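Bacterial leucyl aminopeptidase (Legionella pneumophila, PDB 6ESL) probably removes N-terminal residues, leucine among them, from peptides as a secreted zinc-dependent aminopeptidase of the M28 family. Local coordinates at residues W159-F164 with T178-T183; Y186-L191 with W252-E257. All coordinates share one frame; numbering follows the deposited sequence.

Interaction 1: W159-F164 with T178-T183; sequences WLKSKF and TFFVKT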
loop_
_atom_site.group_PDB
_atom_site.type_symbol
_atom_site.label_atom_id
_atom_site.label_comp_id
_atom_site.label_asym_id
_atom_site.label_seq_id
_atom_site.Cartn_x
_atom_site.Cartn_y
_atom_site.Cartn_z
ATOM N N TRP B 159 6.401 0.025 36.802
ATOM C CA TRP B 159 6.464 1.513 36.698
ATOM C C TRP B 159 5.551 2.071 35.618
ATOM O O TRP B 159 4.821 2.968 35.857
ATOM C CB TRP B 159 7.882 1.939 36.457
ATOM C CG TRP B 159 8.020 3.400 36.442
ATOM C CD1 TRP B 159 8.038 4.252 37.554
ATOM C CD2 TRP B 159 8.159 4.231 35.310
ATOM N NE1 TRP B 159 8.215 5.541 37.127
ATOM C CE2 TRP B 159 8.264 5.560 35.764
ATOM C CE3 TRP B 159 8.226 3.985 33.935
ATOM C CZ2 TRP B 159 8.401 6.645 34.887
ATOM C CZ3 TRP B 159 8.371 5.094 33.057
ATOM C CH2 TRP B 159 8.438 6.366 33.518
ATOM N N LEU B 160 5.520 1.486 34.421
ATOM C CA LEU B 160 4.587 1.930 33.411
ATOM C C LEU B 160 3.136 1.817 33.827
ATOM O O LEU B 160 2.286 2.720 33.578
ATOM C CB LEU B 160 4.807 1.148 32.045
ATOM C CG LEU B 160 6.155 1.354 31.409
ATOM C CD1 LEU B 160 6.495 0.340 30.268
ATOM C CD2 LEU B 160 6.250 2.777 30.898
ATOM N N LYS B 161 2.820 0.695 34.470
ATOM C CA LYS B 161 1.478 0.462 34.927
ATOM C C LYS B 161 1.083 1.562 35.972
ATOM O O LYS B 161 0.003 2.137 35.841
ATOM C CB LYS B 161 1.396 -0.932 35.562
ATOM C CG LYS B 161 0.046 -1.307 36.144
ATOM C CD LYS B 161 0.015 -2.836 36.413
ATOM C CE LYS B 161 -1.371 -3.427 36.575
ATOM N NZ LYS B 161 -1.857 -3.037 37.958
ATOM N N SER B 162 1.968 1.856 36.926
ATOM C CA SER B 162 1.702 2.913 37.997
ATOM C C SER B 162 1.509 4.236 37.352
ATOM O O SER B 162 0.580 4.936 37.695
ATOM C CB SER B 162 2.871 3.159 38.917
ATOM O OG SER B 162 3.036 2.065 39.701
ATOM N N LYS B 163 2.415 4.557 36.422
ATOM C CA LYS B 163 2.347 5.828 35.693
ATOM C C LYS B 163 0.995 5.980 34.999
ATOM O O LYS B 163 0.310 6.930 35.242
ATOM C CB LYS B 163 3.551 5.978 34.776
ATOM C CG LYS B 163 3.663 7.293 33.995
ATOM C CD LYS B 163 4.754 7.231 32.946
ATOM C CE LYS B 163 4.980 8.534 32.166
ATOM N NZ LYS B 163 5.577 9.638 33.004
ATOM N N PHE B 164 0.559 5.036 34.180
ATOM C CA PHE B 164 -0.776 5.140 33.566
ATOM C C PHE B 164 -1.877 5.322 34.652
ATOM O O PHE B 164 -2.781 6.114 34.516
ATOM C CB PHE B 164 -1.087 3.889 32.748
ATOM C CG PHE B 164 -2.400 3.944 32.056
ATOM C CD1 PHE B 164 -3.535 3.579 32.703
ATOM C CD2 PHE B 164 -2.487 4.407 30.760
ATOM C CE1 PHE B 164 -4.754 3.672 32.081
ATOM C CE2 PHE B 164 -3.681 4.533 30.125
ATOM C CZ PHE B 164 -4.823 4.134 30.779
ATOM N N THR B 178 -6.410 -1.359 33.920
ATOM C CA THR B 178 -5.128 -1.909 33.567
ATOM C C THR B 178 -5.014 -3.390 33.880
ATOM O O THR B 178 -5.559 -3.851 34.850
ATOM C CB THR B 178 -4.015 -1.174 34.264
ATOM O OG1 THR B 178 -4.044 -1.468 35.641
ATOM C CG2 THR B 178 -4.138 0.327 33.989
ATOM N N PHE B 179 -4.258 -4.127 33.088
ATOM C CA PHE B 179 -3.887 -5.498 33.497
ATOM C C PHE B 179 -2.604 -6.009 32.863
ATOM O O PHE B 179 -2.203 -5.534 31.794
ATOM C CB PHE B 179 -5.035 -6.461 33.272
ATOM C CG PHE B 179 -5.520 -6.551 31.856
ATOM C CD1 PHE B 179 -6.521 -5.697 31.390
ATOM C CD2 PHE B 179 -5.010 -7.526 30.994
ATOM C CE1 PHE B 179 -7.016 -5.832 30.063
ATOM C CE2 PHE B 179 -5.510 -7.668 29.706
ATOM C CZ PHE B 179 -6.493 -6.800 29.219
ATOM N N PHE B 180 -1.933 -6.907 33.560
ATOM C CA PHE B 180 -0.810 -7.585 32.992
ATOM C C PHE B 180 -1.276 -8.789 32.215
ATOM O O PHE B 180 -2.179 -9.505 32.645
ATOM C CB PHE B 180 0.193 -8.051 34.032
ATOM C CG PHE B 180 1.031 -6.948 34.627
ATOM C CD1 PHE B 180 1.618 -5.951 33.811
ATOM C CD2 PHE B 180 1.302 -6.933 36.028
ATOM C CE1 PHE B 180 2.419 -4.961 34.360
ATOM C CE2 PHE B 180 2.119 -5.966 36.589
ATOM C CZ PHE B 180 2.648 -4.954 35.774
ATOM N N VAL B 181 -0.650 -9.008 31.055
ATOM C CA VAL B 181 -0.701 -10.272 30.381
ATOM C C VAL B 181 0.635 -10.968 30.522
ATOM O O VAL B 181 1.656 -10.473 30.080
ATOM C CB VAL B 181 -1.022 -10.088 28.906
ATOM C CG1 VAL B 181 -1.008 -11.459 28.201
ATOM C CG2 VAL B 181 -2.394 -9.448 28.753
ATOM N N LYS B 182 0.610 -12.150 31.119
ATOM C CA LYS B 182 1.795 -12.963 31.291
ATOM C C LYS B 182 2.509 -13.397 29.988
ATOM O O LYS B 182 1.941 -13.422 28.882
ATOM C CB LYS B 182 1.497 -14.151 32.226
ATOM C CG LYS B 182 1.216 -13.699 33.628
ATOM C CD LYS B 182 0.904 -14.900 34.508
ATOM C CE LYS B 182 0.644 -14.471 35.923
ATOM N NZ LYS B 182 0.323 -15.699 36.712
ATOM N N THR B 183 3.800 -13.655 30.164
ATOM C CA THR B 183 4.725 -13.878 29.036
ATOM C C THR B 183 5.398 -15.265 29.110
ATOM O O THR B 183 6.592 -15.375 28.923
ATOM C CB THR B 183 5.784 -12.797 29.077
ATOM O OG1 THR B 183 5.166 -11.520 29.354
ATOM C CG2 THR B 183 6.453 -12.717 27.697
#
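The Phe180 ring takes the alkyl chain of Lys161 over one of its faces: Lys161 CD stands 3.4 Å from Phe180 CZ, displaced from the ring centre toward the rim. It is a CH-pi contact over the face, and Lys161 CD lies 3.8 Å from the Phe180 centroid. The chain then climbs away from that face; Lys161 NZ, still above the ring at 5.5 Å from the Phe180 centroid, adds at most a weak cation-pi attraction. The second ring, Phe164, meets the methyl of Thr178 obliquely, with CD1 of Phe164 3.5 Å from CG2 of Thr178, the two side chains sliding past each other in opposite directions.

Lys161 leaves the helix with CG anti to the backbone N (chi1 178°) and stays extended as far as CE; the chain bends only at chi4, which sets the direction of NZ. This long arm crosses Thr178 as well as Phe180, bringing Lys161 CE to 3.4 Å from Thr178 OG1. Thr178 holds OG1 in the crowded position between its own N and carbonyl carbon (chi1 70°), which leaves CG2 for Phe164 and gives the residue a polar side and an apolar one. The polar ends converge on Glu165, one residue beyond the helical segment: its OE2 forms a salt bridge with Lys161 NZ and a hydrogen bond with Thr178 OG1, so one carboxylate oxygen ties helix to strand.

The axes of 159-164 and 178-183 run nearly antiparallel (164°) and approach to 9.6 Å, where helix 151-170 packs on the mixed sheet of this alpha/beta domain. Strand 176-183 is outermost in that sheet, bonded through Phe179 and Val181 to strand 188-195, while Phe164 reaches inward to Thr193 and to Leu238 of helix 220-239.

Interaction 2: Y186-L191 with W252-E257; sequences YKQPSL and WYAAEE. With ZN (zinc ion), chain E.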
loop_
_atom_site.group_PDB
_atom_site.type_symbol
_atom_site.label_atom_id
_atom_site.label_comp_id
_atom_site.label_asym_id
_atom_site.label_seq_id
_atom_site.Cartn_x
_atom_site.Cartn_y
_atom_site.Cartn_z
ATOM N N TYR B 186 9.068 -15.965 30.576
ATOM C CA TYR B 186 9.651 -14.656 30.788
ATOM C C TYR B 186 8.983 -13.968 31.961
ATOM O O TYR B 186 7.742 -13.890 32.019
ATOM C CB TYR B 186 9.491 -13.759 29.547
ATOM C CG TYR B 186 10.312 -14.247 28.378
ATOM C CD1 TYR B 186 11.658 -13.919 28.259
ATOM C CD2 TYR B 186 9.757 -15.076 27.421
ATOM C CE1 TYR B 186 12.463 -14.457 27.249
ATOM C CE2 TYR B 186 10.506 -15.546 26.341
ATOM C CZ TYR B 186 11.899 -15.207 26.270
ATOM O OH TYR B 186 12.708 -15.721 25.250
ATOM N N LYS B 187 9.790 -13.455 32.878
ATOM C CA LYS B 187 9.171 -12.802 34.039
ATOM C C LYS B 187 8.545 -11.435 33.789
ATOM O O LYS B 187 7.627 -11.055 34.505
ATOM C CB LYS B 187 10.143 -12.743 35.210
ATOM C CG LYS B 187 11.448 -12.092 34.886
ATOM C CD LYS B 187 12.325 -11.985 36.131
ATOM C CE LYS B 187 13.046 -13.305 36.439
ATOM N NZ LYS B 187 14.208 -12.907 37.301
ATOM N N GLN B 188 9.002 -10.688 32.769
ATOM C CA GLN B 188 8.308 -9.407 32.377
ATOM C C GLN B 188 6.947 -9.633 31.727
ATOM O O GLN B 188 6.871 -10.291 30.674
ATOM C CB GLN B 188 9.190 -8.597 31.424
ATOM C CG GLN B 188 8.741 -7.226 30.940
ATOM C CD GLN B 188 9.724 -6.710 29.931
ATOM O OE1 GLN B 188 9.752 -7.241 28.775
ATOM N NE2 GLN B 188 10.572 -5.707 30.310
ATOM N N PRO B 189 5.866 -9.132 32.324
ATOM C CA PRO B 189 4.557 -9.153 31.693
ATOM C C PRO B 189 4.408 -8.042 30.706
ATOM O O PRO B 189 5.152 -7.002 30.785
ATOM C CB PRO B 189 3.600 -8.887 32.825
ATOM C CG PRO B 189 4.390 -8.107 33.817
ATOM C CD PRO B 189 5.852 -8.309 33.589
ATOM N N SER B 190 3.476 -8.262 29.740
ATOM C CA SER B 190 2.982 -7.188 28.970
ATOM C C SER B 190 1.945 -6.335 29.807
ATOM O O SER B 190 1.142 -6.870 30.565
ATOM C CB SER B 190 2.404 -7.617 27.625
ATOM O OG SER B 190 3.367 -8.204 26.725
ATOM N N LEU B 191 1.954 -5.021 29.572
ATOM C CA LEU B 191 1.003 -4.067 30.185
ATOM C C LEU B 191 -0.064 -3.692 29.189
ATOM O O LEU B 191 0.222 -3.114 28.132
ATOM C CB LEU B 191 1.704 -2.818 30.612
ATOM C CG LEU B 191 0.781 -1.659 31.121
ATOM C CD1 LEU B 191 -0.073 -2.153 32.311
ATOM C CD2 LEU B 191 1.691 -0.486 31.456
ATOM N N TRP B 252 2.055 -1.765 26.258
ATOM C CA TRP B 252 3.472 -1.871 26.241
ATOM C C TRP B 252 3.833 -3.356 26.288
ATOM O O TRP B 252 3.666 -4.000 27.306
ATOM C CB TRP B 252 4.119 -1.139 27.354
ATOM C CG TRP B 252 3.969 0.423 27.273
ATOM C CD1 TRP B 252 4.881 1.305 26.805
ATOM C CD2 TRP B 252 2.814 1.211 27.631
ATOM N NE1 TRP B 252 4.397 2.587 26.860
ATOM C CE2 TRP B 252 3.134 2.557 27.361
ATOM C CE3 TRP B 252 1.530 0.911 28.139
ATOM C CZ2 TRP B 252 2.222 3.620 27.632
ATOM C CZ3 TRP B 252 0.621 1.990 28.364
ATOM C CH2 TRP B 252 0.977 3.300 28.114
ATOM N N TYR B 253 4.364 -3.892 25.172
ATOM C CA TYR B 253 4.593 -5.292 25.104
ATOM C C TYR B 253 5.906 -5.678 25.768
ATOM O O TYR B 253 6.858 -4.982 25.629
ATOM C CB TYR B 253 4.678 -5.743 23.605
ATOM C CG TYR B 253 3.520 -5.324 22.803
ATOM C CD1 TYR B 253 2.259 -5.996 22.940
ATOM C CD2 TYR B 253 3.631 -4.312 21.859
ATOM C CE1 TYR B 253 1.190 -5.661 22.120
ATOM C CE2 TYR B 253 2.529 -3.890 21.119
ATOM C CZ TYR B 253 1.336 -4.570 21.236
ATOM O OH TYR B 253 0.282 -4.180 20.471
ATOM N N ALA B 254 5.912 -6.824 26.437
ATOM C CA ALA B 254 7.100 -7.460 26.933
ATOM C C ALA B 254 7.806 -8.224 25.808
ATOM O O ALA B 254 7.150 -8.669 24.841
ATOM C CB ALA B 254 6.688 -8.489 27.996
ATOM N N ALA B 255 9.134 -8.393 25.963
ATOM C CA ALA B 255 9.836 -9.424 25.268
ATOM C C ALA B 255 9.715 -9.355 23.723
ATOM O O ALA B 255 9.725 -10.386 23.031
ATOM C CB ALA B 255 9.400 -10.837 25.793
ATOM N N GLU B 256 9.622 -8.166 23.168
ATOM C CA GLU B 256 9.664 -7.966 21.746
ATOM C C GLU B 256 10.983 -8.458 21.145
ATOM O O GLU B 256 10.960 -9.088 20.069
ATOM C CB GLU B 256 9.344 -6.567 21.351
ATOM C CG GLU B 256 9.124 -6.352 19.854
ATOM C CD GLU B 256 10.415 -6.154 19.046
ATOM O OE1 GLU B 256 11.510 -6.023 19.692
ATOM O OE2 GLU B 256 10.370 -6.372 17.781
ATOM N N GLU B 257 12.101 -8.255 21.894
ATOM C CA GLU B 257 13.431 -8.563 21.371
ATOM C C GLU B 257 13.679 -10.056 21.393
ATOM O O GLU B 257 14.673 -10.527 20.890
ATOM C CB GLU B 257 14.487 -7.892 22.210
ATOM C CG GLU B 257 14.447 -6.358 22.187
ATOM C CD GLU B 257 14.884 -5.752 20.862
ATOM O OE1 GLU B 257 15.191 -6.491 19.928
ATOM O OE2 GLU B 257 14.887 -4.532 20.848
HETATM ZN ZN ZN E . 14.157 -4.018 18.451
#
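The chain around Leu191 and that around Trp252 run antiparallel and join at the hydrogen-bonded pair Leu191-Trp252, whose two bonds, Leu191 N to Trp252 O (3.0 Å) and Trp252 N to Leu191 O (2.9 Å), both lie in the carbonyl planes. Leu191 and Trp252 lie side by side on one face of the sheet, Leu191 CD2 3.6 Å from Trp252 CE3. Past the pair, side chains take over from the backbone. Ser190 OG, anti to its carbonyl carbon, accepts an almost straight bond from Ala254 N (2.9 Å, 173°). Gln188, extended beyond CG, receives Ala255 N at OE1 (3.1 Å), nearly along the C=O axis but with a bent N-H angle of 140°; its NE2 bonds the carbonyl oxygens of Arg146 and Gly153. This is the end of strand 248-253 in the M28 peptidase domain, where the chain leaves the sheet for the zinc site. Ala255, with positive phi (58°), makes the turn, its CB over one face of the Tyr186 ring. Tyr186 OH bonds Glu22 of the second subunit. Two residues after Ala255, Glu257 bends at chi2 and puts OE2 2.6 Å from a zinc ion that Asp222 also binds.

In the fold
Strand 188-195 is common ground: strand 176-183 of interaction 1 lies along one side of it and strand 248-253 of interaction 2 along the other, and the two contact centres are 10 Å apart. They meet directly, Val181 N lying 2.8 Å from Ser190 O and Thr183 OG1 2.5 Å from Gln188 O, both probable hydrogen bonds. Ser190 thus faces both neighbours, with its carbonyl oxygen turned to Val181 while its side chain serves interaction 2. Leu160 of helix 151-170 also packs on Leu191. Interaction 2 leads through Glu257 to the zinc site, whereas interaction 1 is peripheral packing at the sheet's outer strand.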